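Local coordinates for protein putative NAD-dependent epimerase/dehydratase (Bacillus halodurans, PDB 3E8X) that binds NADP and is probably an NAD(P)-dependent epimerase or dehydratase of the atypical short-chain dehydrogenase/reductase family, its substrate and reaction not established, at residues 159-171 with 207-221. Sequence-based numbering, arbitrary orientation.
With NAP (NADP nicotinamide-adenine-dinucleotide phosphate), chain B.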
loop_
_atom_site.group_PDB
_atom_site.type_symbol
_atom_site.label_atom_id
_atom_site.label_comp_id
_atom_site.label_asym_id
_atom_site.label_seq_id
_atom_site.Cartn_x
_atom_site.Cartn_y
_atom_site.Cartn_z
ATOM N N LYS A 159 -7.829 10.108 1.020
ATOM C CA LYS A 159 -8.774 10.441 2.071
ATOM C C LYS A 159 -8.105 11.013 3.326
ATOM O O LYS A 159 -8.737 11.777 4.023
ATOM C CB LYS A 159 -9.658 9.234 2.472
ATOM C CG LYS A 159 -10.644 8.758 1.454
ATOM C CD LYS A 159 -11.367 7.468 1.950
ATOM C CE LYS A 159 -12.460 6.998 1.011
ATOM N NZ LYS A 159 -13.417 5.996 1.647
ATOM N N ARG A 160 -6.869 10.603 3.637
ATOM C CA ARG A 160 -6.085 11.157 4.731
ATOM C C ARG A 160 -5.395 12.472 4.374
ATOM O O ARG A 160 -4.883 13.148 5.231
ATOM C CB ARG A 160 -5.002 10.163 5.182
ATOM C CG ARG A 160 -5.491 8.918 5.909
ATOM C CD ARG A 160 -4.335 8.116 6.510
ATOM N NE ARG A 160 -3.451 7.604 5.447
ATOM C CZ ARG A 160 -3.553 6.401 4.897
ATOM N NH1 ARG A 160 -4.465 5.519 5.301
ATOM N NH2 ARG A 160 -2.720 6.078 3.922
ATOM N N SER A 161 -5.358 12.833 3.101
ATOM C CA SER A 161 -4.667 14.045 2.655
ATOM C C SER A 161 -5.456 15.310 2.990
ATOM O O SER A 161 -6.596 15.265 3.433
ATOM C CB SER A 161 -4.447 13.988 1.129
ATOM O OG SER A 161 -5.632 14.294 0.414
ATOM N N SER A 162 -4.844 16.457 2.730
ATOM C CA SER A 162 -5.523 17.737 2.875
ATOM C C SER A 162 -6.206 18.219 1.589
ATOM O O SER A 162 -6.643 19.364 1.525
ATOM C CB SER A 162 -4.500 18.789 3.271
ATOM O OG SER A 162 -3.725 19.102 2.122
ATOM N N LEU A 163 -6.292 17.370 0.567
ATOM C CA LEU A 163 -6.746 17.791 -0.752
ATOM C C LEU A 163 -8.275 17.864 -0.885
ATOM O O LEU A 163 -9.014 17.204 -0.170
ATOM C CB LEU A 163 -6.155 16.868 -1.822
ATOM C CG LEU A 163 -4.633 16.787 -1.940
ATOM C CD1 LEU A 163 -4.262 15.715 -3.018
ATOM C CD2 LEU A 163 -3.982 18.141 -2.252
ATOM N N ASP A 164 -8.739 18.687 -1.820
ATOM C CA ASP A 164 -10.158 18.784 -2.128
ATOM C C ASP A 164 -10.453 17.686 -3.142
ATOM O O ASP A 164 -10.453 17.919 -4.348
ATOM C CB ASP A 164 -10.479 20.145 -2.719
ATOM C CG ASP A 164 -10.495 21.253 -1.701
ATOM O OD1 ASP A 164 -10.561 20.989 -0.475
ATOM O OD2 ASP A 164 -10.449 22.412 -2.160
ATOM N N TYR A 165 -10.702 16.495 -2.637
ATOM C CA TYR A 165 -10.682 15.307 -3.472
ATOM C C TYR A 165 -12.077 14.903 -3.892
ATOM O O TYR A 165 -13.052 15.248 -3.251
ATOM C CB TYR A 165 -9.963 14.119 -2.783
ATOM C CG TYR A 165 -10.669 13.533 -1.568
ATOM C CD1 TYR A 165 -11.669 12.579 -1.714
ATOM C CD2 TYR A 165 -10.324 13.924 -0.263
ATOM C CE1 TYR A 165 -12.330 12.038 -0.608
ATOM C CE2 TYR A 165 -11.008 13.383 0.861
ATOM C CZ TYR A 165 -11.982 12.433 0.669
ATOM O OH TYR A 165 -12.658 11.901 1.747
ATOM N N THR A 166 -12.140 14.134 -4.975
ATOM C CA THR A 166 -13.321 13.303 -5.299
ATOM C C THR A 166 -12.744 11.997 -5.822
ATOM O O THR A 166 -11.828 12.010 -6.659
ATOM C CB THR A 166 -14.219 13.941 -6.401
ATOM O OG1 THR A 166 -14.625 15.250 -5.999
ATOM C CG2 THR A 166 -15.458 13.056 -6.636
ATOM N N ILE A 167 -13.281 10.899 -5.304
ATOM C CA ILE A 167 -12.953 9.520 -5.716
ATOM C C ILE A 167 -14.158 8.882 -6.450
ATOM O O ILE A 167 -15.283 8.739 -5.907
ATOM C CB ILE A 167 -12.542 8.576 -4.531
ATOM C CG1 ILE A 167 -11.321 9.130 -3.740
ATOM C CG2 ILE A 167 -12.226 7.173 -5.030
ATOM C CD1 ILE A 167 -11.187 8.584 -2.291
ATOM N N VAL A 168 -13.874 8.574 -7.715
ATOM C CA VAL A 168 -14.813 7.942 -8.667
ATOM C C VAL A 168 -14.419 6.480 -8.789
ATOM O O VAL A 168 -13.328 6.171 -9.231
ATOM C CB VAL A 168 -14.745 8.650 -10.047
ATOM C CG1 VAL A 168 -15.878 8.170 -10.991
ATOM C CG2 VAL A 168 -14.807 10.175 -9.827
ATOM N N ARG A 169 -15.336 5.597 -8.396
ATOM C CA ARG A 169 -15.128 4.152 -8.472
ATOM C C ARG A 169 -16.005 3.542 -9.565
ATOM O O ARG A 169 -17.124 3.104 -9.286
ATOM C CB ARG A 169 -15.431 3.518 -7.095
ATOM C CG ARG A 169 -14.406 3.912 -6.055
ATOM C CD ARG A 169 -14.791 3.553 -4.639
ATOM N NE ARG A 169 -13.612 3.656 -3.789
ATOM C CZ ARG A 169 -13.584 3.399 -2.489
ATOM N NH1 ARG A 169 -14.669 3.039 -1.834
ATOM N NH2 ARG A 169 -12.431 3.458 -1.850
ATOM N N PRO A 170 -15.518 3.513 -10.827
ATOM C CA PRO A 170 -16.321 2.847 -11.841
ATOM C C PRO A 170 -16.447 1.353 -11.607
ATOM O O PRO A 170 -15.537 0.727 -11.043
ATOM C CB PRO A 170 -15.582 3.108 -13.158
ATOM C CG PRO A 170 -14.395 3.901 -12.838
ATOM C CD PRO A 170 -14.265 4.050 -11.366
ATOM N N GLY A 171 -17.577 0.803 -12.047
ATOM C CA GLY A 171 -17.749 -0.630 -12.296
ATOM C C GLY A 171 -16.823 -1.156 -13.388
ATOM O O GLY A 171 -15.975 -0.414 -13.915
ATOM N N LEU A 207 -17.531 16.864 -13.027
ATOM C CA LEU A 207 -17.394 17.200 -11.596
ATOM C C LEU A 207 -16.082 17.905 -11.199
ATOM O O LEU A 207 -15.964 18.390 -10.095
ATOM C CB LEU A 207 -17.686 15.942 -10.728
ATOM C CG LEU A 207 -16.859 14.636 -10.807
ATOM C CD1 LEU A 207 -15.456 14.856 -10.297
ATOM C CD2 LEU A 207 -17.580 13.601 -9.944
ATOM N N VAL A 208 -15.156 18.076 -12.132
ATOM C CA VAL A 208 -13.864 18.608 -11.790
ATOM C C VAL A 208 -13.935 20.014 -11.143
ATOM O O VAL A 208 -13.180 20.323 -10.200
ATOM C CB VAL A 208 -12.847 18.484 -12.974
ATOM C CG1 VAL A 208 -13.205 19.472 -14.070
ATOM C CG2 VAL A 208 -11.406 18.682 -12.461
ATOM N N ASP A 209 -14.865 20.843 -11.583
ATOM C CA ASP A 209 -14.985 22.169 -11.046
ATOM C C ASP A 209 -16.176 22.307 -10.129
ATOM O O ASP A 209 -16.540 23.420 -9.817
ATOM C CB ASP A 209 -15.084 23.229 -12.149
ATOM C CG ASP A 209 -16.233 22.979 -13.115
ATOM O OD1 ASP A 209 -16.996 21.993 -12.976
ATOM O OD2 ASP A 209 -16.311 23.752 -14.059
ATOM N N GLN A 210 -16.761 21.195 -9.693
ATOM C CA GLN A 210 -17.911 21.240 -8.787
ATOM C C GLN A 210 -17.501 21.091 -7.321
ATOM O O GLN A 210 -17.178 20.003 -6.860
ATOM C CB GLN A 210 -18.943 20.197 -9.207
ATOM C CG GLN A 210 -19.383 20.381 -10.655
ATOM C CD GLN A 210 -20.118 21.693 -10.916
ATOM O OE1 GLN A 210 -19.705 22.530 -11.744
ATOM N NE2 GLN A 210 -21.194 21.885 -10.212
ATOM N N GLN A 211 -17.556 22.216 -6.607
ATOM C CA GLN A 211 -17.158 22.330 -5.193
ATOM C C GLN A 211 -17.988 21.373 -4.310
ATOM O O GLN A 211 -17.485 20.812 -3.362
ATOM C CB GLN A 211 -17.250 23.819 -4.745
ATOM C CG GLN A 211 -17.089 24.124 -3.239
ATOM C CD GLN A 211 -17.084 25.651 -2.885
ATOM O OE1 GLN A 211 -18.136 26.313 -2.787
ATOM N NE2 GLN A 211 -15.880 26.193 -2.680
ATOM N N HIS A 212 -19.261 21.185 -4.638
ATOM C CA HIS A 212 -20.126 20.350 -3.843
ATOM C C HIS A 212 -19.741 18.881 -3.951
ATOM O O HIS A 212 -20.285 18.052 -3.234
ATOM C CB HIS A 212 -21.607 20.574 -4.179
ATOM C CG HIS A 212 -22.081 19.893 -5.446
ATOM N ND1 HIS A 212 -22.044 20.504 -6.681
ATOM C CD2 HIS A 212 -22.671 18.688 -5.647
ATOM C CE1 HIS A 212 -22.500 19.670 -7.598
ATOM N NE2 HIS A 212 -22.908 18.566 -6.995
ATOM N N THR A 213 -18.804 18.541 -4.843
ATOM C CA THR A 213 -18.405 17.126 -4.986
ATOM C C THR A 213 -17.146 16.833 -4.170
ATOM O O THR A 213 -16.727 15.665 -4.060
ATOM C CB THR A 213 -18.245 16.669 -6.451
ATOM O OG1 THR A 213 -17.113 17.312 -7.049
ATOM C CG2 THR A 213 -19.571 16.906 -7.286
ATOM N N ILE A 214 -16.571 17.880 -3.567
ATOM C CA ILE A 214 -15.377 17.740 -2.713
ATOM C C ILE A 214 -15.662 16.853 -1.500
ATOM O O ILE A 214 -16.714 17.007 -0.847
ATOM C CB ILE A 214 -14.804 19.102 -2.280
ATOM C CG1 ILE A 214 -14.223 19.843 -3.494
ATOM C CG2 ILE A 214 -13.771 18.942 -1.128
ATOM C CD1 ILE A 214 -14.010 21.380 -3.240
ATOM N N GLY A 215 -14.736 15.906 -1.234
ATOM C CA GLY A 215 -14.878 14.923 -0.152
ATOM C C GLY A 215 -15.767 13.733 -0.430
ATOM O O GLY A 215 -16.006 12.897 0.445
ATOM N N LYS A 216 -16.234 13.627 -1.662
ATOM C CA LYS A 216 -17.143 12.557 -2.100
ATOM C C LYS A 216 -16.424 11.366 -2.679
ATOM O O LYS A 216 -15.545 11.509 -3.519
ATOM C CB LYS A 216 -18.104 13.071 -3.177
ATOM C CG LYS A 216 -18.959 14.219 -2.730
ATOM C CD LYS A 216 -20.084 13.821 -1.856
ATOM C CE LYS A 216 -20.820 15.104 -1.405
ATOM N NZ LYS A 216 -22.230 14.771 -1.089
ATOM N N THR A 217 -16.801 10.177 -2.203
ATOM C CA THR A 217 -16.393 8.916 -2.799
ATOM C C THR A 217 -17.670 8.224 -3.272
ATOM O O THR A 217 -18.598 8.031 -2.470
ATOM C CB THR A 217 -15.619 7.987 -1.789
ATOM O OG1 THR A 217 -14.465 8.671 -1.308
ATOM C CG2 THR A 217 -15.257 6.573 -2.407
ATOM N N PHE A 218 -17.712 7.821 -4.541
ATOM C CA PHE A 218 -18.901 7.119 -5.052
ATOM C C PHE A 218 -18.551 6.111 -6.116
ATOM O O PHE A 218 -17.582 6.273 -6.873
ATOM C CB PHE A 218 -20.002 8.138 -5.558
ATOM C CG PHE A 218 -19.588 8.917 -6.774
ATOM C CD1 PHE A 218 -19.919 8.472 -8.041
ATOM C CD2 PHE A 218 -18.775 10.034 -6.649
ATOM C CE1 PHE A 218 -19.487 9.170 -9.179
ATOM C CE2 PHE A 218 -18.331 10.719 -7.766
ATOM C CZ PHE A 218 -18.697 10.298 -9.024
ATOM N N GLU A 219 -19.416 5.109 -6.215
ATOM C CA GLU A 219 -19.367 4.110 -7.297
ATOM C C GLU A 219 -20.311 4.523 -8.450
ATOM O O GLU A 219 -21.325 5.167 -8.222
ATOM C CB GLU A 219 -19.692 2.716 -6.750
ATOM C CG GLU A 219 -18.697 2.275 -5.661
ATOM C CD GLU A 219 -19.098 0.992 -4.920
ATOM O OE1 GLU A 219 -20.043 0.285 -5.374
ATOM O OE2 GLU A 219 -18.460 0.717 -3.871
ATOM N N VAL A 220 -19.922 4.199 -9.684
ATOM C CA VAL A 220 -20.669 4.633 -10.871
ATOM C C VAL A 220 -20.775 3.521 -11.912
ATOM O O VAL A 220 -19.763 2.903 -12.269
ATOM C CB VAL A 220 -20.136 6.003 -11.442
ATOM C CG1 VAL A 220 -18.665 5.948 -11.911
ATOM C CG2 VAL A 220 -21.136 6.558 -12.499
ATOM N N LEU A 221 -22.033 3.232 -12.324
ATOM C CA LEU A 221 -22.369 2.282 -13.379
ATOM C C LEU A 221 -23.132 3.000 -14.486
ATOM O O LEU A 221 -23.596 4.128 -14.296
ATOM C CB LEU A 221 -23.225 1.130 -12.803
ATOM C CG LEU A 221 -22.605 0.346 -11.611
ATOM C CD1 LEU A 221 -23.560 -0.695 -11.032
ATOM C CD2 LEU A 221 -21.252 -0.277 -11.993
HETATM P PA NAP B . -5.349 2.123 -19.498
HETATM O O1A NAP B . -4.462 0.933 -19.116
HETATM O O2A NAP B . -5.882 2.240 -20.909
HETATM O O5B NAP B . -4.545 3.448 -19.029
HETATM C C5B NAP B . -3.373 3.420 -18.194
HETATM C C4B NAP B . -2.331 4.466 -18.585
HETATM O O4B NAP B . -1.349 4.489 -17.534
HETATM C C3B NAP B . -1.562 4.187 -19.902
HETATM O O3B NAP B . -1.673 5.236 -20.881
HETATM C C2B NAP B . -0.106 4.080 -19.480
HETATM O O2B NAP B . 0.875 4.633 -20.393
HETATM C C1B NAP B . -0.122 4.857 -18.154
HETATM N N9A NAP B . 1.100 4.541 -17.371
HETATM C C8A NAP B . 1.569 3.319 -17.075
HETATM N N7A NAP B . 2.724 3.452 -16.395
HETATM C C5A NAP B . 2.967 4.772 -16.266
HETATM C C6A NAP B . 3.989 5.520 -15.671
HETATM N N6A NAP B . 5.011 4.897 -15.049
HETATM N N1A NAP B . 3.978 6.872 -15.732
HETATM C C2A NAP B . 2.974 7.494 -16.352
HETATM N N3A NAP B . 1.972 6.809 -16.939
HETATM C C4A NAP B . 1.945 5.450 -16.903
HETATM O O3 NAP B . -6.632 2.097 -18.482
HETATM P PN NAP B . -8.140 2.668 -18.739
HETATM O O1N NAP B . -8.917 1.550 -19.378
HETATM O O2N NAP B . -7.974 4.070 -19.283
HETATM O O5D NAP B . -8.811 2.704 -17.282
HETATM C C5D NAP B . -8.511 3.745 -16.360
HETATM C C4D NAP B . -8.398 3.118 -14.982
HETATM O O4D NAP B . -9.635 2.537 -14.567
HETATM C C3D NAP B . -7.379 1.988 -14.964
HETATM O O3D NAP B . -6.071 2.545 -14.760
HETATM C C2D NAP B . -7.909 1.028 -13.894
HETATM O O2D NAP B . -7.179 1.086 -12.688
HETATM C C1D NAP B . -9.362 1.486 -13.623
HETATM N N1N NAP B . -10.414 0.425 -13.697
HETATM C C2N NAP B . -10.440 -0.509 -14.679
HETATM C C3N NAP B . -11.466 -1.479 -14.712
HETATM C C7N NAP B . -11.565 -2.520 -15.805
HETATM O O7N NAP B . -12.649 -3.110 -15.969
HETATM N N7N NAP B . -10.500 -2.727 -16.598
HETATM C C4N NAP B . -12.452 -1.465 -13.724
HETATM C C5N NAP B . -12.404 -0.496 -12.737
HETATM C C6N NAP B . -11.377 0.433 -12.755
HETATM P P2B NAP B . 1.257 4.012 -21.859
HETATM O O1X NAP B . 0.286 4.620 -22.835
HETATM O O2X NAP B . 2.686 4.495 -22.095
HETATM O O3X NAP B . 1.051 2.523 -21.682
HETATM O O HOH W 1 -14.981 10.277 0.869
HETATM O O HOH W 2 -17.461 2.962 -2.699
#
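Strands 164-170 and 216-221 run parallel, their axes 4.5 Å apart at closest approach and 31° between their directions, joined by a run of backbone hydrogen bonds that begins with I167 N to K216 O and ends with G171 N to V220 O. In the type II turn 213-216, which leads into the second strand, G215 N donates to Y165 O at 2.7 Å while G215 CA rests over one face of the tyrosine ring. A water links Y165 OH, G215 O and T217 OG1. T166 OG1 donates to T213 O at 2.9 Å, from above the carbonyl plane, whereas K216 N reaches that oxygen from the opposite face; R125 also bonds T166 OG1. With its methyl anti to the backbone N, T166 turns CG2 to the edge of the F218 ring, 3.9 Å from CE2. A valine here would probably leave T213 O with one donor fewer and R125 without this acceptor. V168 CG1 meets V220 CG1 at 3.7 Å on the same face. On the other, T217 CG2 covers one face of the R169 guanidinium, whose NH2 forms a salt bridge with D155 and whose NH1 reaches E219 OE2, also bonded to H187, through a water. Such parallel pairing is typical of a Rossmann-type sheet; here P170 and G171 carry the strand end to the nicotinamide of NADP.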